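Local coordinates for protein threonine phosphate decarboxylase-like enzyme (Sulfurospirillum multivorans, PDB 6OUX) that catalyses the decarboxylation of L-serine O-phosphate to ethanolamine O-phosphate, a pyridoxal phosphate-dependent step in norcobamide biosynthesis, at residues A[244-249]-A[293-298]; A[306-311]-A[373-378]; A[348-353]-A[385-390]. All blocks are in the same frame, centred on the assembly; numbering follows the deposited sequence.

Contact 1: residues A[244-249]-A[293-298]; sequences KDFGIA and KRYEEA
Phe246 and Tyr295 meet ring against ring, Phe246 from a loop and Tyr295 from the flank of a long helix. The centroids lie 4.2 Å apart and the planes are inclined by 32°, so the pair is an oblique aromatic contact, neither a stack nor an edge-to-face pair. Phe246 brings one corner to its partner: its CE1 stands over the middle of the tyrosine ring and comes within 3.5 Å of Tyr295 CE2. Seen as whole side chains, the two cross at about a right angle. Tyr295 can cover this distance because its CG is anti to the backbone N (chi1 168°), which sends the ring out from the helix and carries the hydroxyl past the phenylalanine to Asp245. There OH lies 3.6 Å from Asp245 CB, and the carboxylate is turned steeply against the ring plane.

The polar end of the tyrosine reaches the loop backbone through water. One water molecule donates to Asp245 O at 2.9 Å and is 2.6 Å from Tyr295 OH. Asp245 OD1 in turn accepts from Phe246 N at 2.7 Å, helping to fix the turn of chain that presents the phenylalanine, while OD2 forms a salt bridge with Lys240. An alanine in place of Tyr295 would probably uncover one side of Phe246 and leave the bridging water without its helix-borne partner.

The loop joins two antiparallel neighbours of the large seven-stranded sheet, strands 236-241 and 254-257. Helix 289-314 supplies Tyr295, helix 277-286 stacks Phe286 on Phe246, and helix 53-68 meets the loop at Ile248, so the loop is wedged among three helices.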
loop_
_atom_site.group_PDB
_atom_site.type_symbol
_atom_site.label_atom_id
_atom_site.label_comp_id
_atom_site.label_asym_id
_atom_site.label_seq_id
_atom_site.Cartn_x
_atom_site.Cartn_y
_atom_site.Cartn_z
ATOM N N LYS A 244 4.243 3.277 -13.861
ATOM C CA LYS A 244 3.829 3.636 -15.207
ATOM C C LYS A 244 4.916 3.562 -16.287
ATOM O O LYS A 244 4.621 3.783 -17.482
ATOM C CB LYS A 244 3.177 5.005 -15.183
ATOM C CG LYS A 244 1.940 4.994 -14.297
ATOM C CD LYS A 244 1.502 6.388 -13.915
ATOM C CE LYS A 244 0.487 6.308 -12.792
ATOM N NZ LYS A 244 -0.391 7.508 -12.842
ATOM N N ASP A 245 6.155 3.273 -15.883
ATOM C CA ASP A 245 7.260 3.115 -16.839
ATOM C C ASP A 245 7.865 1.711 -16.733
ATOM O O ASP A 245 7.843 0.954 -17.708
ATOM C CB ASP A 245 8.283 4.278 -16.751
ATOM C CG ASP A 245 8.878 4.494 -15.349
ATOM O OD1 ASP A 245 8.610 3.738 -14.396
ATOM O OD2 ASP A 245 9.638 5.458 -15.196
ATOM N N PHE A 246 8.371 1.332 -15.556
ATOM C CA PHE A 246 8.826 -0.068 -15.348
ATOM C C PHE A 246 7.623 -1.028 -15.398
ATOM O O PHE A 246 7.817 -2.235 -15.394
ATOM C CB PHE A 246 9.617 -0.253 -14.051
ATOM C CG PHE A 246 10.894 0.560 -13.981
ATOM C CD1 PHE A 246 12.073 0.100 -14.580
ATOM C CD2 PHE A 246 10.935 1.786 -13.304
ATOM C CE1 PHE A 246 13.248 0.849 -14.506
ATOM C CE2 PHE A 246 12.106 2.521 -13.223
ATOM C CZ PHE A 246 13.264 2.057 -13.825
ATOM N N GLY A 247 6.404 -0.455 -15.422
ATOM C CA GLY A 247 5.220 -1.076 -16.022
ATOM C C GLY A 247 4.889 -2.346 -15.322
ATOM O O GLY A 247 5.507 -3.360 -15.609
ATOM N N ILE A 248 3.899 -2.308 -14.442
ATOM C CA ILE A 248 3.642 -3.407 -13.511
ATOM C C ILE A 248 2.420 -3.031 -12.706
ATOM O O ILE A 248 2.531 -2.560 -11.580
ATOM C CB ILE A 248 4.847 -3.663 -12.569
ATOM C CG1 ILE A 248 5.995 -4.293 -13.337
ATOM C CG2 ILE A 248 4.481 -4.645 -11.468
ATOM C CD1 ILE A 248 7.301 -4.224 -12.578
ATOM N N ALA A 249 1.267 -3.282 -13.317
ATOM C CA ALA A 249 -0.033 -2.786 -12.862
ATOM C C ALA A 249 -0.343 -3.064 -11.399
ATOM O O ALA A 249 -0.540 -2.128 -10.622
ATOM C CB ALA A 249 -1.145 -3.369 -13.746
ATOM N N LYS A 293 20.022 -2.627 -18.232
ATOM C CA LYS A 293 20.405 -2.713 -19.622
ATOM C C LYS A 293 19.277 -3.132 -20.532
ATOM O O LYS A 293 19.069 -2.541 -21.581
ATOM C CB LYS A 293 21.592 -3.654 -19.803
ATOM C CG LYS A 293 22.066 -3.791 -21.262
ATOM C CD LYS A 293 23.408 -4.566 -21.401
ATOM C CE LYS A 293 24.616 -3.790 -20.844
ATOM N NZ LYS A 293 24.806 -3.759 -19.346
ATOM N N ARG A 294 18.500 -4.153 -20.130
ATOM C CA ARG A 294 17.407 -4.583 -20.922
ATOM C C ARG A 294 16.246 -3.569 -20.837
ATOM O O ARG A 294 15.510 -3.406 -21.793
ATOM C CB ARG A 294 16.954 -5.970 -20.473
ATOM C CG ARG A 294 18.056 -7.027 -20.686
ATOM C CD ARG A 294 17.562 -8.465 -20.455
ATOM N NE ARG A 294 18.707 -9.333 -20.156
ATOM C CZ ARG A 294 18.641 -10.609 -19.733
ATOM N NH1 ARG A 294 17.490 -11.177 -19.504
ATOM N NH2 ARG A 294 19.742 -11.299 -19.511
ATOM N N TYR A 295 16.064 -2.971 -19.677
ATOM C CA TYR A 295 15.004 -1.987 -19.498
ATOM C C TYR A 295 15.204 -0.797 -20.437
ATOM O O TYR A 295 14.239 -0.220 -20.967
ATOM C CB TYR A 295 14.899 -1.521 -18.046
ATOM C CG TYR A 295 13.996 -0.302 -17.958
ATOM C CD1 TYR A 295 12.630 -0.444 -18.205
ATOM C CD2 TYR A 295 14.512 0.996 -17.795
ATOM C CE1 TYR A 295 11.767 0.626 -18.203
ATOM C CE2 TYR A 295 13.653 2.103 -17.772
ATOM C CZ TYR A 295 12.259 1.899 -17.988
ATOM O OH TYR A 295 11.291 2.915 -18.074
ATOM N N GLU A 296 16.420 -0.341 -20.512
ATOM C CA GLU A 296 16.735 0.761 -21.394
ATOM C C GLU A 296 16.377 0.450 -22.852
ATOM O O GLU A 296 15.907 1.328 -23.597
ATOM C CB GLU A 296 18.189 1.034 -21.187
ATOM C CG GLU A 296 18.745 2.230 -21.743
ATOM C CD GLU A 296 18.099 3.536 -21.278
ATOM O OE1 GLU A 296 17.304 3.619 -20.331
ATOM O OE2 GLU A 296 18.415 4.473 -21.997
ATOM N N GLU A 297 16.654 -0.791 -23.306
ATOM C CA GLU A 297 16.223 -1.177 -24.620
ATOM C C GLU A 297 14.699 -1.086 -24.768
ATOM O O GLU A 297 14.227 -0.645 -25.787
ATOM C CB GLU A 297 16.676 -2.613 -24.955
ATOM C CG GLU A 297 18.152 -2.875 -25.037
ATOM C CD GLU A 297 18.519 -4.373 -25.013
ATOM O OE1 GLU A 297 17.653 -5.283 -24.977
ATOM O OE2 GLU A 297 19.692 -4.612 -25.097
ATOM N N ALA A 298 13.928 -1.553 -23.782
ATOM C CA ALA A 298 12.479 -1.493 -23.804
ATOM C C ALA A 298 11.873 -0.046 -23.753
ATOM O O ALA A 298 10.775 0.214 -24.293
ATOM C CB ALA A 298 11.922 -2.256 -22.601
HETATM O O HOH W 1 9.297 2.455 -19.709
#

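Contact 2: residues A[306-311]-A[373-378]; sequences MCRFKE and RTREEN
The amide of Asn378 lies nearly flat on the ring of Phe309, the two planes 11° apart, with CG displaced toward the ring's rim. Phe309 CG is anti to the backbone N (chi1 -174°), which swings the ring across to the other helix, and its CD1 approaches Asn378 CB to 3.4 Å. The asparagine bends the other way, CG beside its own backbone N (chi1 -68°), so that its amide folds back over the start of its helix. OD1 accepts from Arg373 N at 2.8 Å, and ND2 adds a weak bond to Arg373 O and a hydrogen bond to Glu305. The amide is thus held in rotation and presents a fixed face to the ring.

Farther out, Arg308 and Arg375 cross with perpendicular guanidinium planes. Arg375 CG sits over the face of the Arg308 group, 3.5 Å from Arg308 NH2. Glu305, salt-bridged to Arg308, probably offsets the like charges.

This is helix-to-helix packing in the smaller domain of a fold type I PLP enzyme, where Thr374 occupies the N-cap of helix 375-388, its hydroxyl accepting a weak bond from Glu377 N, just beyond strand 367-371, which carries the substrate-binding Arg369.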
loop_
_atom_site.group_PDB
_atom_site.type_symbol
_atom_site.label_atom_id
_atom_site.label_comp_id
_atom_site.label_asym_id
_atom_site.label_seq_id
_atom_site.Cartn_x
_atom_site.Cartn_y
_atom_site.Cartn_z
ATOM N N MET A 306 5.860 5.067 -29.786
ATOM C CA MET A 306 5.029 6.238 -29.507
ATOM C C MET A 306 5.177 7.271 -30.633
ATOM O O MET A 306 4.186 7.910 -31.015
ATOM C CB MET A 306 5.431 6.943 -28.203
ATOM C CG MET A 306 4.810 6.387 -26.932
ATOM S SD MET A 306 3.014 6.379 -26.808
ATOM C CE MET A 306 2.455 7.758 -27.470
ATOM N N CYS A 307 6.398 7.532 -31.047
ATOM C CA CYS A 307 6.639 8.452 -32.176
ATOM C C CYS A 307 5.892 7.971 -33.423
ATOM O O CYS A 307 5.203 8.740 -34.067
ATOM C CB CYS A 307 8.101 8.605 -32.430
ATOM S SG CYS A 307 8.972 9.538 -31.159
ATOM N N ARG A 308 5.960 6.676 -33.703
ATOM C CA ARG A 308 5.256 6.110 -34.863
ATOM C C ARG A 308 3.731 6.195 -34.754
ATOM O O ARG A 308 3.057 6.552 -35.704
ATOM C CB ARG A 308 5.740 4.693 -35.083
ATOM C CG ARG A 308 5.329 4.062 -36.387
ATOM C CD ARG A 308 5.237 2.535 -36.240
ATOM N NE ARG A 308 4.034 2.136 -36.967
ATOM C CZ ARG A 308 2.817 1.890 -36.475
ATOM N NH1 ARG A 308 1.859 1.572 -37.341
ATOM N NH2 ARG A 308 2.545 1.863 -35.175
ATOM N N PHE A 309 3.196 5.854 -33.587
ATOM C CA PHE A 309 1.841 6.020 -33.296
ATOM C C PHE A 309 1.369 7.504 -33.492
ATOM O O PHE A 309 0.326 7.737 -34.132
ATOM C CB PHE A 309 1.599 5.541 -31.851
ATOM C CG PHE A 309 0.173 5.510 -31.416
ATOM C CD1 PHE A 309 -0.842 5.009 -32.233
ATOM C CD2 PHE A 309 -0.155 5.854 -30.100
ATOM C CE1 PHE A 309 -2.144 4.949 -31.781
ATOM C CE2 PHE A 309 -1.451 5.744 -29.641
ATOM C CZ PHE A 309 -2.438 5.288 -30.474
ATOM N N LYS A 310 2.082 8.457 -32.912
ATOM C CA LYS A 310 1.709 9.878 -33.064
ATOM C C LYS A 310 1.682 10.328 -34.515
ATOM O O LYS A 310 0.801 11.047 -34.915
ATOM C CB LYS A 310 2.662 10.803 -32.322
ATOM C CG LYS A 310 2.493 10.664 -30.846
ATOM C CD LYS A 310 3.456 11.555 -30.098
ATOM C CE LYS A 310 4.815 10.978 -29.942
ATOM N NZ LYS A 310 5.686 11.967 -29.244
ATOM N N GLU A 311 2.666 9.894 -35.285
ATOM C CA GLU A 311 2.737 10.199 -36.684
ATOM C C GLU A 311 1.541 9.578 -37.416
ATOM O O GLU A 311 0.915 10.238 -38.287
ATOM C CB GLU A 311 4.059 9.656 -37.269
ATOM C CG GLU A 311 4.342 10.118 -38.674
ATOM C CD GLU A 311 5.614 9.531 -39.245
ATOM O OE1 GLU A 311 5.741 8.279 -39.317
ATOM O OE2 GLU A 311 6.483 10.337 -39.631
ATOM N N ARG A 373 0.220 1.714 -26.932
ATOM C CA ARG A 373 0.368 0.265 -26.713
ATOM C C ARG A 373 1.520 -0.350 -27.557
ATOM O O ARG A 373 2.498 0.340 -27.892
ATOM C CB ARG A 373 -0.976 -0.437 -26.976
ATOM C CG ARG A 373 -2.145 0.093 -26.182
ATOM C CD ARG A 373 -1.850 0.459 -24.748
ATOM N NE ARG A 373 -1.431 -0.678 -23.956
ATOM C CZ ARG A 373 -0.758 -0.580 -22.809
ATOM N NH1 ARG A 373 -0.443 0.633 -22.268
ATOM N NH2 ARG A 373 -0.404 -1.705 -22.191
ATOM N N THR A 374 1.406 -1.624 -27.905
ATOM C CA THR A 374 2.370 -2.244 -28.763
ATOM C C THR A 374 2.081 -1.745 -30.186
ATOM O O THR A 374 0.978 -1.204 -30.470
ATOM C CB THR A 374 2.230 -3.795 -28.735
ATOM O OG1 THR A 374 0.938 -4.177 -29.222
ATOM C CG2 THR A 374 2.407 -4.363 -27.308
ATOM N N ARG A 375 2.998 -2.023 -31.104
ATOM C CA ARG A 375 2.812 -1.640 -32.495
ATOM C C ARG A 375 1.535 -2.203 -33.077
ATOM O O ARG A 375 0.842 -1.482 -33.774
ATOM C CB ARG A 375 4.034 -1.941 -33.401
ATOM C CG ARG A 375 3.911 -1.306 -34.809
ATOM C CD ARG A 375 4.960 -1.745 -35.820
ATOM N NE ARG A 375 6.290 -1.354 -35.367
ATOM C CZ ARG A 375 7.301 -2.192 -35.104
ATOM N NH1 ARG A 375 7.185 -3.517 -35.287
ATOM N NH2 ARG A 375 8.440 -1.701 -34.646
ATOM N N GLU A 376 1.239 -3.486 -32.808
ATOM C CA GLU A 376 0.044 -4.129 -33.353
ATOM C C GLU A 376 -1.234 -3.474 -32.821
ATOM O O GLU A 376 -2.163 -3.185 -33.561
ATOM C CB GLU A 376 0.029 -5.631 -33.011
ATOM C CG GLU A 376 0.172 -6.520 -34.247
ATOM C CD GLU A 376 0.809 -7.863 -33.913
ATOM O OE1 GLU A 376 0.089 -8.900 -33.971
ATOM O OE2 GLU A 376 2.036 -7.863 -33.591
ATOM N N GLU A 377 -1.241 -3.221 -31.521
ATOM C CA GLU A 377 -2.384 -2.596 -30.895
ATOM C C GLU A 377 -2.550 -1.161 -31.392
ATOM O O GLU A 377 -3.689 -0.731 -31.659
ATOM C CB GLU A 377 -2.279 -2.703 -29.383
ATOM C CG GLU A 377 -2.465 -4.138 -28.903
ATOM C CD GLU A 377 -2.415 -4.285 -27.420
ATOM O OE1 GLU A 377 -3.132 -5.092 -26.862
ATOM O OE2 GLU A 377 -1.576 -3.652 -26.805
ATOM N N ASN A 378 -1.469 -0.401 -31.517
ATOM C CA ASN A 378 -1.580 0.946 -32.030
ATOM C C ASN A 378 -2.178 0.943 -33.408
ATOM O O ASN A 378 -2.996 1.792 -33.701
ATOM C CB ASN A 378 -0.248 1.711 -32.017
ATOM C CG ASN A 378 0.238 2.012 -30.572
ATOM O OD1 ASN A 378 -0.559 1.964 -29.637
ATOM N ND2 ASN A 378 1.509 2.178 -30.397
#

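Contact 3: residues A[348-353]-A[385-390]; sequences VEYGIY and LKSILK
A single direct hydrogen bond links Tyr350 to Ser387, and it runs between two hydroxyls. Ser387 OG donates to Tyr350 OH at 2.8 Å, approaching the tyrosine at its edge and near the ring plane. The serine hydroxyl is anti to its own backbone N (chi1 152°), which turns it off the helix toward the tyrosine; its CB follows, 3.5 Å from Tyr350 OH. Because Tyr350 is only partly covered and Ser387 is exposed, this bond lies at the protein surface, close to solvent.

Apolar contact fills in beside it. The end of Ile388 reaches the flank of the tyrosine ring, its CD1 3.8 Å from Tyr350 CE1, and CG1 lies almost as near the same carbon. The two side chains slide past one another in opposite directions, so that the isoleucine lies alongside the ring and meets it obliquely. Behind it, Ile388 also touches Phe341, Ala345 and Leu346 of helix 339-350.

Charge plays a marginal part across the contact. Glu349 OE1 only grazes Ile388 CG1, at 4.4 Å, and the carboxylate is engaged elsewhere, in a salt bridge with Arg9.

Gly351, with its positive phi of 58°, turns the chain out of the helix and into strand 352-356, whose Ile352 packs on Ile381 and Ala384 of helix 375-388. Strands 328-332 and 352-356 are parallel, with strand 367-371 antiparallel between them: a split beta-alpha-beta unit. Helix 375-388 packs against its crossover helix, an alpha/beta arrangement of the smaller domain in fold type I PLP enzymes.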
loop_
_atom_site.group_PDB
_atom_site.type_symbol
_atom_site.label_atom_id
_atom_site.label_comp_id
_atom_site.label_asym_id
_atom_site.label_seq_id
_atom_site.Cartn_x
_atom_site.Cartn_y
_atom_site.Cartn_z
ATOM N N VAL A 348 -17.685 -1.118 -28.789
ATOM C CA VAL A 348 -18.673 -2.062 -29.330
ATOM C C VAL A 348 -18.109 -2.710 -30.595
ATOM O O VAL A 348 -18.222 -3.898 -30.806
ATOM C CB VAL A 348 -20.036 -1.331 -29.567
ATOM C CG1 VAL A 348 -21.011 -2.128 -30.431
ATOM C CG2 VAL A 348 -20.709 -1.026 -28.248
ATOM N N GLU A 349 -17.510 -1.920 -31.454
ATOM C CA GLU A 349 -17.173 -2.371 -32.780
ATOM C C GLU A 349 -15.763 -2.954 -32.807
ATOM O O GLU A 349 -15.474 -3.832 -33.616
ATOM C CB GLU A 349 -17.397 -1.211 -33.772
ATOM C CG GLU A 349 -18.870 -0.877 -33.885
ATOM C CD GLU A 349 -19.213 0.500 -34.475
ATOM O OE1 GLU A 349 -18.403 1.099 -35.226
ATOM O OE2 GLU A 349 -20.337 0.974 -34.164
ATOM N N TYR A 350 -14.891 -2.531 -31.882
ATOM C CA TYR A 350 -13.478 -2.957 -31.925
ATOM C C TYR A 350 -12.875 -3.486 -30.654
ATOM O O TYR A 350 -11.721 -3.941 -30.647
ATOM C CB TYR A 350 -12.624 -1.814 -32.432
ATOM C CG TYR A 350 -13.059 -1.283 -33.745
ATOM C CD1 TYR A 350 -14.007 -0.276 -33.807
ATOM C CD2 TYR A 350 -12.526 -1.763 -34.945
ATOM C CE1 TYR A 350 -14.423 0.247 -35.020
ATOM C CE2 TYR A 350 -12.928 -1.209 -36.169
ATOM C CZ TYR A 350 -13.890 -0.229 -36.184
ATOM O OH TYR A 350 -14.353 0.351 -37.329
ATOM N N GLY A 351 -13.649 -3.508 -29.573
ATOM C CA GLY A 351 -13.122 -3.817 -28.259
ATOM C C GLY A 351 -11.978 -2.922 -27.710
ATOM O O GLY A 351 -11.161 -3.364 -26.898
ATOM N N ILE A 352 -11.941 -1.676 -28.132
ATOM C CA ILE A 352 -10.879 -0.753 -27.709
ATOM C C ILE A 352 -11.439 0.199 -26.683
ATOM O O ILE A 352 -12.405 0.906 -27.019
ATOM C CB ILE A 352 -10.351 0.021 -28.915
ATOM C CG1 ILE A 352 -9.652 -0.977 -29.896
ATOM C CG2 ILE A 352 -9.359 1.083 -28.470
ATOM C CD1 ILE A 352 -9.206 -0.392 -31.221
ATOM N N TYR A 353 -10.819 0.252 -25.477
ATOM C CA TYR A 353 -11.190 1.246 -24.414
ATOM C C TYR A 353 -10.216 2.430 -24.337
ATOM O O TYR A 353 -9.007 2.216 -24.209
ATOM C CB TYR A 353 -11.198 0.583 -23.053
ATOM C CG TYR A 353 -12.033 1.238 -21.998
ATOM C CD1 TYR A 353 -12.930 2.279 -22.289
ATOM C CD2 TYR A 353 -11.966 0.786 -20.709
ATOM C CE1 TYR A 353 -13.698 2.870 -21.288
ATOM C CE2 TYR A 353 -12.744 1.372 -19.724
ATOM C CZ TYR A 353 -13.616 2.399 -20.028
ATOM O OH TYR A 353 -14.394 2.978 -19.037
ATOM N N LEU A 385 -10.158 4.252 -35.276
ATOM C CA LEU A 385 -10.440 5.705 -35.340
ATOM C C LEU A 385 -10.724 6.242 -36.734
ATOM O O LEU A 385 -11.609 7.125 -36.909
ATOM C CB LEU A 385 -9.316 6.564 -34.712
ATOM C CG LEU A 385 -9.248 6.483 -33.197
ATOM C CD1 LEU A 385 -7.930 7.098 -32.726
ATOM C CD2 LEU A 385 -10.427 7.098 -32.485
ATOM N N LYS A 386 -9.975 5.770 -37.716
ATOM C CA LYS A 386 -10.118 6.342 -39.069
ATOM C C LYS A 386 -11.528 6.012 -39.634
ATOM O O LYS A 386 -12.191 6.838 -40.218
ATOM C CB LYS A 386 -9.034 5.834 -40.036
ATOM C CG LYS A 386 -7.832 6.733 -40.117
ATOM C CD LYS A 386 -6.981 6.371 -41.318
ATOM C CE LYS A 386 -5.607 7.040 -41.295
ATOM N NZ LYS A 386 -4.619 5.951 -41.534
ATOM N N SER A 387 -11.939 4.790 -39.400
ATOM C CA SER A 387 -13.205 4.281 -39.804
ATOM C C SER A 387 -14.378 4.951 -39.071
ATOM O O SER A 387 -15.322 5.381 -39.714
ATOM C CB SER A 387 -13.237 2.773 -39.570
ATOM O OG SER A 387 -14.566 2.339 -39.331
ATOM N N ILE A 388 -14.299 5.024 -37.741
ATOM C CA ILE A 388 -15.286 5.715 -36.920
ATOM C C ILE A 388 -15.407 7.186 -37.251
ATOM O O ILE A 388 -16.511 7.721 -37.204
ATOM C CB ILE A 388 -14.988 5.575 -35.401
ATOM C CG1 ILE A 388 -15.146 4.118 -34.963
ATOM C CG2 ILE A 388 -15.909 6.465 -34.611
ATOM C CD1 ILE A 388 -14.560 3.774 -33.608
ATOM N N LEU A 389 -14.303 7.847 -37.585
ATOM C CA LEU A 389 -14.336 9.276 -37.873
ATOM C C LEU A 389 -14.429 9.646 -39.363
ATOM O O LEU A 389 -14.271 10.831 -39.722
ATOM C CB LEU A 389 -13.100 9.970 -37.257
ATOM C CG LEU A 389 -12.962 9.832 -35.725
ATOM C CD1 LEU A 389 -11.685 10.476 -35.206
ATOM C CD2 LEU A 389 -14.175 10.507 -35.060
ATOM N N LYS A 390 -14.610 8.653 -40.220
ATOM C CA LYS A 390 -14.804 8.914 -41.642
ATOM C C LYS A 390 -16.090 9.754 -41.771
ATOM O O LYS A 390 -17.089 9.412 -41.136
ATOM C CB LYS A 390 -14.984 7.585 -42.360
ATOM C CG LYS A 390 -14.549 7.549 -43.809
ATOM C CD LYS A 390 -14.882 6.194 -44.406
ATOM C CE LYS A 390 -14.490 6.119 -45.876
ATOM N NZ LYS A 390 -14.747 4.739 -46.364
#

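Overall arrangement
Two helices tie the three contacts together. Helix 289-314 serves contact 1 near its start and contact 2 farther along, and helix 375-388 serves contact 2 at its first turn and contact 3 at its last. The chemistry changes with place. Contact 1 is wholly buried and joins aromatic rings with one bridging water; contact 2, partly buried, pairs an amide-on-ring stack with arginines near its edge; contact 3 lies at the surface, where a direct hydroxyl bond takes over. The centres of contacts 1 and 3 are about 29 Å apart, while contact 2 lies about 17 Å from the first and 16 Å from the third. Contact 1 borders the large sheet, contacts 2 and 3 the smaller one.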